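Side-chain contacts in YfkN protein (Bacillus subtilis subsp. subtilis, PDB 3GVE), which is a metal-binding protein of the calcineurin-like phosphoesterase family, carrying manganese and magnesium ions side by side in its metal centre: residues Q48-R51 against E52-P55; Y78-D81 against D82-G86; V232-L235 against A236-K240; A260-A263 against Q264-V267; T327-Q330 against T331-T335. All coordinates share one frame; numbering follows the deposited sequence.

Interaction 1 (Q48-R51 against E52-P55); sequences QKHR and EQNP
The backbone from Q48 to Q53 runs as the last turns of a helix whose regular pattern holds as far as the bond from E52 N to Q48 O (3.1 Å) and then slackens: Q53 N reaches back three residues to H50 O at 3.0 Å, approaching from above the carbonyl plane, while the bonds from N54 N to H50 O and R51 O are weak. Along this fraying end the side chains pair at spacings of three and four. Q48 and E52 pass each other at a slant, with amide and carboxylate planes 75° apart, and NE2 of Q48 gives OE2 of E52 a straight but weak hydrogen bond of 3.3 Å. K49 and Q53 instead run alongside each other, with CG of K49 3.6 Å from NE2 of Q53. The helix, 40-53, precedes strand 57-61 of the four-stranded mixed sheet in this calcineurin-like phosphoesterase domain, and H50 packs its ring on L287 and V289 of strand 286-297. A water in the plane of that ring, at its edge, lies 2.7 Å from H50 ND1 and donates weakly to Q53 OE1. With CG beside its own backbone N (chi1 -70°), Q53 extends back along the helix toward K49 and H50. E311 receives both K49 NZ, in a salt bridge, and a hydrogen bond at H50 NE2, whereas R51 turns to the carbonyl of L99.

Interaction 2 (Y78-D81 against D82-G86); sequences YQKD and DIISG
K80 and I84 meet one helical turn apart through aliphatic carbon, with CD1 of I84 3.6 Å from both CG and CE of K80. Two different side-chain shapes make this possible. The lysine starts with CG opposite its backbone N (chi1 -178°) and stays stretched as far as CE before bending at the last torsion; I84 sends CG1 back beside its own N (chi1 -78°), which brings the ethyl branch over K80 O and up against the lysine stem. CD1 thus lies along the lysine's methylenes. Q79 and I83 repeat the spacing: CD1 of I83 rests 3.6 Å from CB of Q79, near the root of the glutamine, whose chain runs on extended. In both pairs the isoleucine's CG1 also packs on the carbonyl oxygen four residues earlier, the same oxygen that accepts the isoleucine N-H. Those bonds run from I83 N to Q79 O at 3.0 Å and from I84 N to K80 O at 2.9 Å; with the bond from S85 N to D81 O (3.2 Å) they hold the last turn, after which G86 leaves the helix with positive phi. Around this end of helix 70-85, helix 115-123 packs against it: F117 touches K80 and I83, T121 touches I83, and D116 touches I84, while K123 NZ hydrogen-bonds to I84 O.

Interaction 3 (V232-L235 against A236-K240); sequences VFDL and ATKTK
T237 places its CG2 over one face of the F233 ring in a CH-pi contact, 4.2 Å from the centroid and 18° off the ring normal, displaced toward the rim. At the edge, in the ring plane, lies OD1 of the adjacent D234. The threonine is turned so that both branches work: CG2 sits beside the backbone N and faces the ring, while OG1, between N and the carbonyl carbon (chi1 52°), donates to F233 O at 2.7 Å. That carbonyl also takes a weak bond from T237 N, so the same residue grips it twice. A water donates to T237 OG1 and to D234 OD1, tying the hydroxyl to the carboxylate across the turn. D234 and K238 run alongside each other; CE of K238 is 3.8 Å from OD1 of D234, but NZ remains 4.3 Å from that oxygen, beyond a salt bridge, and hydrogen-bonds to Q224 O, as OD1 accepts from Q224 N. One step on, T239 OG1 donates to L235 O at 2.7 Å in the carbonyl plane. Helix 232-238 is the crossover of a beta-alpha-beta unit between strands 210-215 and 244-247, with V232 and A236 on the strand 244-247 side and L235 against helix 192-205. Two threonine hydroxyls thus donate to backbone carbonyls, F233 O and L235 O, toward the C-terminal part of a short helix, and the nearby lysine would be expected to temper the negative charge of D234 without direct pairing.

Interaction 4 (A260-A263 against Q264-V267); sequences AGVA and QFNV
A type II beta turn from V262 to F265 leads the chain into the short strand 265-266, which pairs with strand 271-272 at the edge of the larger mixed sheet. Its closing bond runs from F265 N to V262 O, 3.0 Å long and fairly straight at 158°. The side chains of the same two residues run alongside each other in the same direction, and V262 CG1 comes within 3.3 Å of F265 CD2, obliquely to the ring. The valine reaches there because CG1 stands opposite its backbone N (chi1 -178°). A263 O lies near the plane of that ring at its edge, 3.4 Å from CD2 of F265. Farther from the turn, CG2 of V267 packs 4.0 Å from CB of A260. Between the two arms a water accepts from G261 N and donates to V262 O and to F265 O, at 2.8 Å from the last. Beyond the turn F265 touches I219 and I272, and its ring meets that of Y259. V262 O therefore serves two donors, the turn amide and the water, and three backbone polar groups share a single water: the polar backbone is bridged by solvent while apolar side chains join the arms.

Interaction 5 (T327-Q330 against T331-T335); sequences TIQQ and THQNT
These are contacts between residues three and four apart along one solvent-facing flank and one packed flank of helix 322-340, the C-terminal helix of the chain. On the exposed flank Q330 NE2 donates to N334 OD1 at 3.0 Å; the acceptor lies in the Q330 amide plane, yet the donor stands above the plane of the asparagine carbonyl, and the two amide planes are 46° apart. A bend at chi2 (51°) turns Q330's amide forward along the helix to N334. The same NE2 also gives a hydrogen bond to a water, which donates to Q333 OE1. Q329 and Q333 run alongside each other with amide planes only 13° apart, and Q333 NE2 comes 3.4 Å from CG of Q329. On the packed flank CD1 of I328 meets CB of T331 at 3.9 Å, against P91 of helix 91-98. H332 is held by Y29, whose OH hydrogen-bonds ND1. Farther along, T335 N and OG1 both donate to T331 O, at 2.8 and 2.9 Å, from opposite faces of its plane. Amide and water bonds therefore link Q330, N334 and Q333 into a short polar chain along the surface, while I328 and T331 pack on helix 91-98.

How the interactions relate
Interactions 3 and 4 are the pair that touch: F233 CD1 packs 3.6 Å from F265 CE2, and F233 CE1 also meets CB of Q264, so the crossover helix and the beta turn share one aromatic patch. Interactions 2 and 5 lie on the same side of the chain's centre, centres about 16 Å apart and nearest atoms about 5 Å, and Y74 of helix 70-85 touches N334 and T335. Interactions 2 and 4 are the farthest apart, about 46 Å between centres, on opposite sides of the chain's centre. Interaction 1 touches none of the others. In interaction 3, V232's side chain is about 12 Å from the magnesium ion and 13 Å from the manganese ion.

Interaction 1 (Q48-R51 against E52-P55)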
# COMPACT_ATOMS: atom_id res chain seq x y z
N GLN A 48 -24.08 10.03 -4.01
CA GLN A 48 -25.35 10.66 -3.69
C GLN A 48 -25.54 11.91 -4.54
O GLN A 48 -26.59 12.12 -5.12
CB GLN A 48 -25.45 11.02 -2.20
CG GLN A 48 -26.83 11.56 -1.83
CD GLN A 48 -26.99 11.85 -0.37
OE1 GLN A 48 -26.50 11.13 0.48
NE2 GLN A 48 -27.72 12.91 -0.08
N LYS A 49 -24.50 12.73 -4.61
CA LYS A 49 -24.59 13.94 -5.40
C LYS A 49 -24.92 13.66 -6.88
O LYS A 49 -25.79 14.29 -7.45
CB LYS A 49 -23.31 14.75 -5.31
CG LYS A 49 -23.32 15.95 -6.25
CD LYS A 49 -22.13 16.80 -6.02
CE LYS A 49 -20.92 16.26 -6.72
NZ LYS A 49 -19.94 17.34 -6.91
N HIS A 50 -24.22 12.71 -7.48
CA HIS A 50 -24.46 12.40 -8.88
C HIS A 50 -25.83 11.78 -9.11
O HIS A 50 -26.49 12.08 -10.08
CB HIS A 50 -23.31 11.56 -9.42
CG HIS A 50 -22.10 12.37 -9.72
ND1 HIS A 50 -21.90 12.97 -10.94
CD2 HIS A 50 -21.05 12.72 -8.95
CE1 HIS A 50 -20.77 13.65 -10.91
NE2 HIS A 50 -20.23 13.52 -9.71
N ARG A 51 -26.28 10.94 -8.18
CA ARG A 51 -27.62 10.38 -8.26
C ARG A 51 -28.68 11.48 -8.27
O ARG A 51 -29.68 11.36 -8.94
CB ARG A 51 -27.88 9.37 -7.13
CG ARG A 51 -27.33 7.97 -7.42
CD ARG A 51 -27.62 7.01 -6.28
NE ARG A 51 -27.56 5.63 -6.74
CZ ARG A 51 -27.20 4.60 -6.00
NH1 ARG A 51 -26.81 4.76 -4.75
NH2 ARG A 51 -27.24 3.38 -6.51
N GLU A 52 -28.45 12.55 -7.52
CA GLU A 52 -29.41 13.67 -7.49
C GLU A 52 -29.47 14.41 -8.81
O GLU A 52 -30.43 15.08 -9.10
CB GLU A 52 -29.05 14.65 -6.38
CG GLU A 52 -29.22 14.09 -4.98
CD GLU A 52 -28.51 14.90 -3.90
OE1 GLU A 52 -27.73 15.80 -4.22
OE2 GLU A 52 -28.76 14.58 -2.75
N GLN A 53 -28.43 14.29 -9.62
CA GLN A 53 -28.37 14.99 -10.89
C GLN A 53 -29.07 14.28 -12.03
O GLN A 53 -29.46 14.92 -12.99
CB GLN A 53 -26.93 15.27 -11.26
CG GLN A 53 -26.29 16.31 -10.36
CD GLN A 53 -24.80 16.32 -10.54
OE1 GLN A 53 -24.29 15.76 -11.49
NE2 GLN A 53 -24.10 16.92 -9.61
N ASN A 54 -29.23 12.97 -11.95
CA ASN A 54 -29.88 12.24 -13.05
C ASN A 54 -30.62 11.00 -12.55
O ASN A 54 -29.99 10.11 -12.01
CB ASN A 54 -28.81 11.83 -14.07
CG ASN A 54 -29.37 11.11 -15.29
OD1 ASN A 54 -30.56 10.92 -15.42
ND2 ASN A 54 -28.50 10.73 -16.19
N PRO A 55 -31.91 10.89 -12.75
CA PRO A 55 -32.62 9.68 -12.34
C PRO A 55 -32.11 8.39 -13.02
O PRO A 55 -32.17 7.33 -12.43
CB PRO A 55 -34.07 9.97 -12.76
CG PRO A 55 -34.12 11.43 -12.86
CD PRO A 55 -32.81 11.88 -13.36
O HOH W 1 -23.79 12.65 -12.89

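Interaction 2 (Y78-D81 against D82-G86)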
# COMPACT_ATOMS: atom_id res chain seq x y z
N TYR A 78 -12.96 -14.00 11.18
CA TYR A 78 -14.06 -14.14 12.13
C TYR A 78 -15.38 -14.64 11.55
O TYR A 78 -16.21 -15.14 12.29
CB TYR A 78 -14.28 -12.84 12.90
CG TYR A 78 -13.22 -12.58 13.94
CD1 TYR A 78 -13.46 -12.84 15.29
CD2 TYR A 78 -11.97 -12.11 13.58
CE1 TYR A 78 -12.47 -12.61 16.23
CE2 TYR A 78 -11.00 -11.90 14.50
CZ TYR A 78 -11.26 -12.14 15.83
OH TYR A 78 -10.27 -11.92 16.74
N GLN A 79 -15.57 -14.50 10.24
CA GLN A 79 -16.85 -14.82 9.62
C GLN A 79 -16.77 -15.77 8.42
O GLN A 79 -17.74 -15.92 7.72
CB GLN A 79 -17.56 -13.53 9.23
CG GLN A 79 -17.62 -12.52 10.36
CD GLN A 79 -18.51 -11.34 10.07
OE1 GLN A 79 -18.93 -11.13 8.94
NE2 GLN A 79 -18.78 -10.55 11.09
N LYS A 80 -15.64 -16.43 8.22
CA LYS A 80 -15.46 -17.30 7.07
C LYS A 80 -16.58 -18.32 6.91
O LYS A 80 -17.16 -18.46 5.85
CB LYS A 80 -14.10 -18.02 7.11
CG LYS A 80 -13.86 -18.91 5.89
CD LYS A 80 -12.43 -19.40 5.79
CE LYS A 80 -12.36 -20.57 4.86
NZ LYS A 80 -11.82 -20.19 3.54
N ASP A 81 -16.87 -19.06 7.97
CA ASP A 81 -17.82 -20.16 7.85
C ASP A 81 -19.22 -19.69 7.48
O ASP A 81 -19.82 -20.24 6.58
CB ASP A 81 -17.83 -21.00 9.14
CG ASP A 81 -16.55 -21.75 9.34
OD1 ASP A 81 -15.91 -22.11 8.34
OD2 ASP A 81 -16.17 -21.97 10.50
N ASP A 82 -19.70 -18.65 8.15
CA ASP A 82 -21.03 -18.13 7.87
C ASP A 82 -21.14 -17.38 6.53
O ASP A 82 -22.19 -17.37 5.91
CB ASP A 82 -21.52 -17.25 9.00
CG ASP A 82 -21.77 -18.03 10.27
OD1 ASP A 82 -22.04 -19.23 10.17
OD2 ASP A 82 -21.64 -17.43 11.34
N ILE A 83 -20.04 -16.78 6.08
CA ILE A 83 -20.03 -16.15 4.77
C ILE A 83 -20.08 -17.24 3.70
O ILE A 83 -20.83 -17.14 2.74
CB ILE A 83 -18.83 -15.19 4.62
CG1 ILE A 83 -19.05 -13.94 5.49
CG2 ILE A 83 -18.62 -14.80 3.16
CD1 ILE A 83 -17.80 -13.01 5.65
N ILE A 84 -19.33 -18.30 3.90
CA ILE A 84 -19.29 -19.40 2.93
C ILE A 84 -20.65 -20.07 2.73
O ILE A 84 -21.05 -20.35 1.62
CB ILE A 84 -18.21 -20.41 3.32
CG1 ILE A 84 -16.83 -19.87 2.92
CG2 ILE A 84 -18.45 -21.77 2.68
CD1 ILE A 84 -15.68 -20.71 3.37
N SER A 85 -21.36 -20.28 3.83
CA SER A 85 -22.66 -20.93 3.83
C SER A 85 -23.77 -19.99 3.38
O SER A 85 -24.86 -20.43 3.04
CB SER A 85 -22.97 -21.47 5.23
OG SER A 85 -23.31 -20.44 6.12
N GLY A 86 -23.48 -18.69 3.39
CA GLY A 86 -24.46 -17.69 3.00
C GLY A 86 -25.32 -17.26 4.16
O GLY A 86 -26.23 -16.47 4.03

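Interaction 3 (V232-L235 against A236-K240)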
# COMPACT_ATOMS: atom_id res chain seq x y z
N VAL A 232 -7.00 -2.66 -21.40
CA VAL A 232 -8.09 -1.76 -21.80
C VAL A 232 -7.96 -1.22 -23.23
O VAL A 232 -8.93 -1.12 -23.95
CB VAL A 232 -8.27 -0.61 -20.79
CG1 VAL A 232 -9.21 0.46 -21.39
CG2 VAL A 232 -8.85 -1.16 -19.47
N PHE A 233 -6.75 -0.84 -23.63
CA PHE A 233 -6.57 -0.33 -25.00
C PHE A 233 -7.01 -1.37 -26.02
O PHE A 233 -7.64 -1.05 -27.00
CB PHE A 233 -5.10 0.06 -25.23
CG PHE A 233 -4.84 0.65 -26.59
CD1 PHE A 233 -4.95 2.01 -26.82
CD2 PHE A 233 -4.46 -0.18 -27.63
CE1 PHE A 233 -4.69 2.53 -28.10
CE2 PHE A 233 -4.20 0.35 -28.90
CZ PHE A 233 -4.31 1.70 -29.12
N ASP A 234 -6.66 -2.62 -25.77
CA ASP A 234 -7.03 -3.72 -26.65
C ASP A 234 -8.53 -4.05 -26.62
O ASP A 234 -9.11 -4.33 -27.65
CB ASP A 234 -6.16 -4.94 -26.35
CG ASP A 234 -4.67 -4.61 -26.46
OD1 ASP A 234 -4.25 -4.07 -27.49
OD2 ASP A 234 -3.97 -4.84 -25.50
N LEU A 235 -9.14 -3.99 -25.44
CA LEU A 235 -10.58 -4.10 -25.35
C LEU A 235 -11.26 -3.03 -26.21
O LEU A 235 -12.18 -3.30 -26.95
CB LEU A 235 -11.04 -3.92 -23.91
CG LEU A 235 -11.09 -5.19 -23.08
CD1 LEU A 235 -11.45 -4.78 -21.64
CD2 LEU A 235 -12.12 -6.20 -23.63
N ALA A 236 -10.78 -1.80 -26.10
CA ALA A 236 -11.42 -0.69 -26.81
C ALA A 236 -11.24 -0.78 -28.33
O ALA A 236 -12.09 -0.33 -29.06
CB ALA A 236 -10.89 0.65 -26.30
N THR A 237 -10.12 -1.35 -28.77
CA THR A 237 -9.78 -1.35 -30.20
C THR A 237 -10.09 -2.66 -30.93
O THR A 237 -10.34 -2.63 -32.13
CB THR A 237 -8.30 -0.98 -30.42
OG1 THR A 237 -7.48 -1.83 -29.61
CG2 THR A 237 -8.04 0.51 -30.07
N LYS A 238 -10.04 -3.79 -30.23
CA LYS A 238 -10.13 -5.10 -30.89
C LYS A 238 -11.49 -5.76 -30.79
O LYS A 238 -11.73 -6.78 -31.42
CB LYS A 238 -9.09 -6.08 -30.35
CG LYS A 238 -7.63 -5.68 -30.53
CD LYS A 238 -6.71 -6.83 -30.10
CE LYS A 238 -5.24 -6.48 -30.22
NZ LYS A 238 -4.42 -7.69 -29.87
N THR A 239 -12.38 -5.19 -30.01
CA THR A 239 -13.73 -5.74 -29.88
C THR A 239 -14.73 -4.80 -30.51
O THR A 239 -14.38 -3.71 -30.90
CB THR A 239 -14.14 -5.97 -28.41
OG1 THR A 239 -14.32 -4.70 -27.76
CG2 THR A 239 -13.12 -6.79 -27.67
N LYS A 240 -15.98 -5.23 -30.56
CA LYS A 240 -17.07 -4.41 -31.04
C LYS A 240 -18.27 -4.63 -30.15
O LYS A 240 -18.58 -5.76 -29.82
CB LYS A 240 -17.43 -4.81 -32.47
CG LYS A 240 -17.61 -3.67 -33.44
CD LYS A 240 -17.48 -4.14 -34.90
CE LYS A 240 -18.76 -4.83 -35.36
NZ LYS A 240 -18.78 -5.21 -36.80
O HOH W 2 -5.00 -3.06 -29.96

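Interaction 4 (A260-A263 against Q264-V267)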
# COMPACT_ATOMS: atom_id res chain seq x y z
N ALA A 260 -2.93 12.69 -23.79
CA ALA A 260 -3.20 13.64 -24.89
C ALA A 260 -2.15 13.42 -26.00
O ALA A 260 -0.99 13.46 -25.71
CB ALA A 260 -3.11 15.06 -24.36
N GLY A 261 -2.60 13.25 -27.23
CA GLY A 261 -1.68 13.05 -28.33
C GLY A 261 -1.37 11.60 -28.64
O GLY A 261 -0.73 11.28 -29.64
N VAL A 262 -1.82 10.70 -27.77
CA VAL A 262 -1.71 9.26 -28.02
C VAL A 262 -2.84 8.83 -28.95
O VAL A 262 -4.00 9.11 -28.71
CB VAL A 262 -1.76 8.43 -26.70
CG1 VAL A 262 -1.58 6.92 -26.99
CG2 VAL A 262 -0.69 8.93 -25.70
N ALA A 263 -2.48 8.16 -30.04
CA ALA A 263 -3.48 7.72 -31.00
C ALA A 263 -4.60 6.93 -30.32
O ALA A 263 -4.34 6.09 -29.49
CB ALA A 263 -2.84 6.88 -32.11
N GLN A 264 -5.83 7.26 -30.69
CA GLN A 264 -7.04 6.59 -30.20
C GLN A 264 -7.61 7.23 -28.94
O GLN A 264 -8.74 6.99 -28.60
CB GLN A 264 -6.80 5.09 -29.96
CG GLN A 264 -6.56 4.31 -31.21
CD GLN A 264 -7.66 4.61 -32.18
OE1 GLN A 264 -8.81 4.35 -31.91
NE2 GLN A 264 -7.32 5.24 -33.27
N PHE A 265 -6.81 8.04 -28.26
CA PHE A 265 -7.23 8.68 -27.01
C PHE A 265 -7.83 10.07 -27.26
O PHE A 265 -7.34 10.82 -28.06
CB PHE A 265 -6.04 8.79 -26.04
CG PHE A 265 -5.61 7.46 -25.45
CD1 PHE A 265 -5.99 7.09 -24.16
CD2 PHE A 265 -4.81 6.59 -26.17
CE1 PHE A 265 -5.59 5.89 -23.61
CE2 PHE A 265 -4.41 5.36 -25.62
CZ PHE A 265 -4.80 5.02 -24.33
N ASN A 266 -8.89 10.38 -26.54
CA ASN A 266 -9.44 11.74 -26.46
C ASN A 266 -9.61 12.09 -24.98
O ASN A 266 -10.52 11.62 -24.31
CB ASN A 266 -10.76 11.83 -27.23
CG ASN A 266 -11.30 13.25 -27.30
OD1 ASN A 266 -11.16 14.01 -26.37
ND2 ASN A 266 -11.93 13.59 -28.41
N VAL A 267 -8.69 12.89 -24.46
CA VAL A 267 -8.68 13.29 -23.07
C VAL A 267 -9.86 14.15 -22.68
O VAL A 267 -10.45 13.94 -21.65
CB VAL A 267 -7.32 13.89 -22.62
CG1 VAL A 267 -7.40 14.35 -21.19
CG2 VAL A 267 -6.17 12.89 -22.88
O HOH W 3 -4.91 12.00 -28.60

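Interaction 5 (T327-Q330 against T331-T335)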
# COMPACT_ATOMS: atom_id res chain seq x y z
N THR A 327 -24.02 1.14 8.35
CA THR A 327 -23.99 -0.23 7.91
C THR A 327 -22.74 -0.97 8.41
O THR A 327 -22.82 -2.07 8.87
CB THR A 327 -24.09 -0.31 6.37
OG1 THR A 327 -25.29 0.36 5.97
CG2 THR A 327 -24.17 -1.74 5.91
N ILE A 328 -21.60 -0.31 8.33
CA ILE A 328 -20.32 -0.95 8.66
C ILE A 328 -19.85 -0.77 10.11
O ILE A 328 -18.93 -1.40 10.51
CB ILE A 328 -19.20 -0.45 7.70
CG1 ILE A 328 -18.05 -1.45 7.62
CG2 ILE A 328 -18.72 0.95 8.13
CD1 ILE A 328 -18.44 -2.79 6.98
N GLN A 329 -20.49 0.11 10.87
CA GLN A 329 -20.00 0.49 12.19
C GLN A 329 -19.60 -0.67 13.10
O GLN A 329 -18.52 -0.67 13.65
CB GLN A 329 -21.03 1.36 12.92
CG GLN A 329 -20.59 1.77 14.29
CD GLN A 329 -21.32 2.98 14.75
OE1 GLN A 329 -21.15 4.05 14.23
NE2 GLN A 329 -22.17 2.80 15.74
N GLN A 330 -20.48 -1.64 13.26
CA GLN A 330 -20.20 -2.76 14.17
C GLN A 330 -18.96 -3.53 13.71
O GLN A 330 -18.11 -3.87 14.49
CB GLN A 330 -21.39 -3.71 14.33
CG GLN A 330 -21.21 -4.70 15.49
CD GLN A 330 -20.83 -3.99 16.79
OE1 GLN A 330 -21.58 -3.16 17.29
NE2 GLN A 330 -19.64 -4.28 17.32
N THR A 331 -18.89 -3.79 12.41
CA THR A 331 -17.73 -4.49 11.85
C THR A 331 -16.45 -3.68 12.03
O THR A 331 -15.42 -4.21 12.36
CB THR A 331 -17.94 -4.76 10.35
OG1 THR A 331 -19.11 -5.55 10.16
CG2 THR A 331 -16.73 -5.49 9.76
N HIS A 332 -16.55 -2.39 11.79
CA HIS A 332 -15.43 -1.48 12.00
C HIS A 332 -14.95 -1.52 13.45
O HIS A 332 -13.77 -1.63 13.70
CB HIS A 332 -15.85 -0.08 11.57
CG HIS A 332 -14.85 0.98 11.91
ND1 HIS A 332 -13.59 1.04 11.34
CD2 HIS A 332 -14.92 2.01 12.77
CE1 HIS A 332 -12.94 2.07 11.83
NE2 HIS A 332 -13.73 2.68 12.70
N GLN A 333 -15.88 -1.46 14.40
CA GLN A 333 -15.51 -1.53 15.82
C GLN A 333 -14.92 -2.88 16.19
O GLN A 333 -13.97 -2.94 16.95
CB GLN A 333 -16.69 -1.16 16.71
CG GLN A 333 -17.07 0.30 16.54
CD GLN A 333 -18.22 0.73 17.39
OE1 GLN A 333 -18.65 0.01 18.27
NE2 GLN A 333 -18.71 1.92 17.14
N ASN A 334 -15.43 -3.95 15.60
CA ASN A 334 -14.86 -5.27 15.80
C ASN A 334 -13.45 -5.36 15.23
O ASN A 334 -12.58 -6.02 15.76
CB ASN A 334 -15.75 -6.36 15.18
CG ASN A 334 -17.08 -6.52 15.91
OD1 ASN A 334 -17.26 -6.02 17.01
ND2 ASN A 334 -18.00 -7.20 15.29
N THR A 335 -13.24 -4.69 14.10
CA THR A 335 -11.93 -4.64 13.48
C THR A 335 -10.92 -3.87 14.35
O THR A 335 -9.79 -4.28 14.48
CB THR A 335 -12.01 -4.05 12.05
OG1 THR A 335 -12.82 -4.91 11.25
CG2 THR A 335 -10.64 -3.93 11.41
O HOH W 4 -21.26 -3.83 10.54
O HOH W 5 -18.63 -2.60 19.49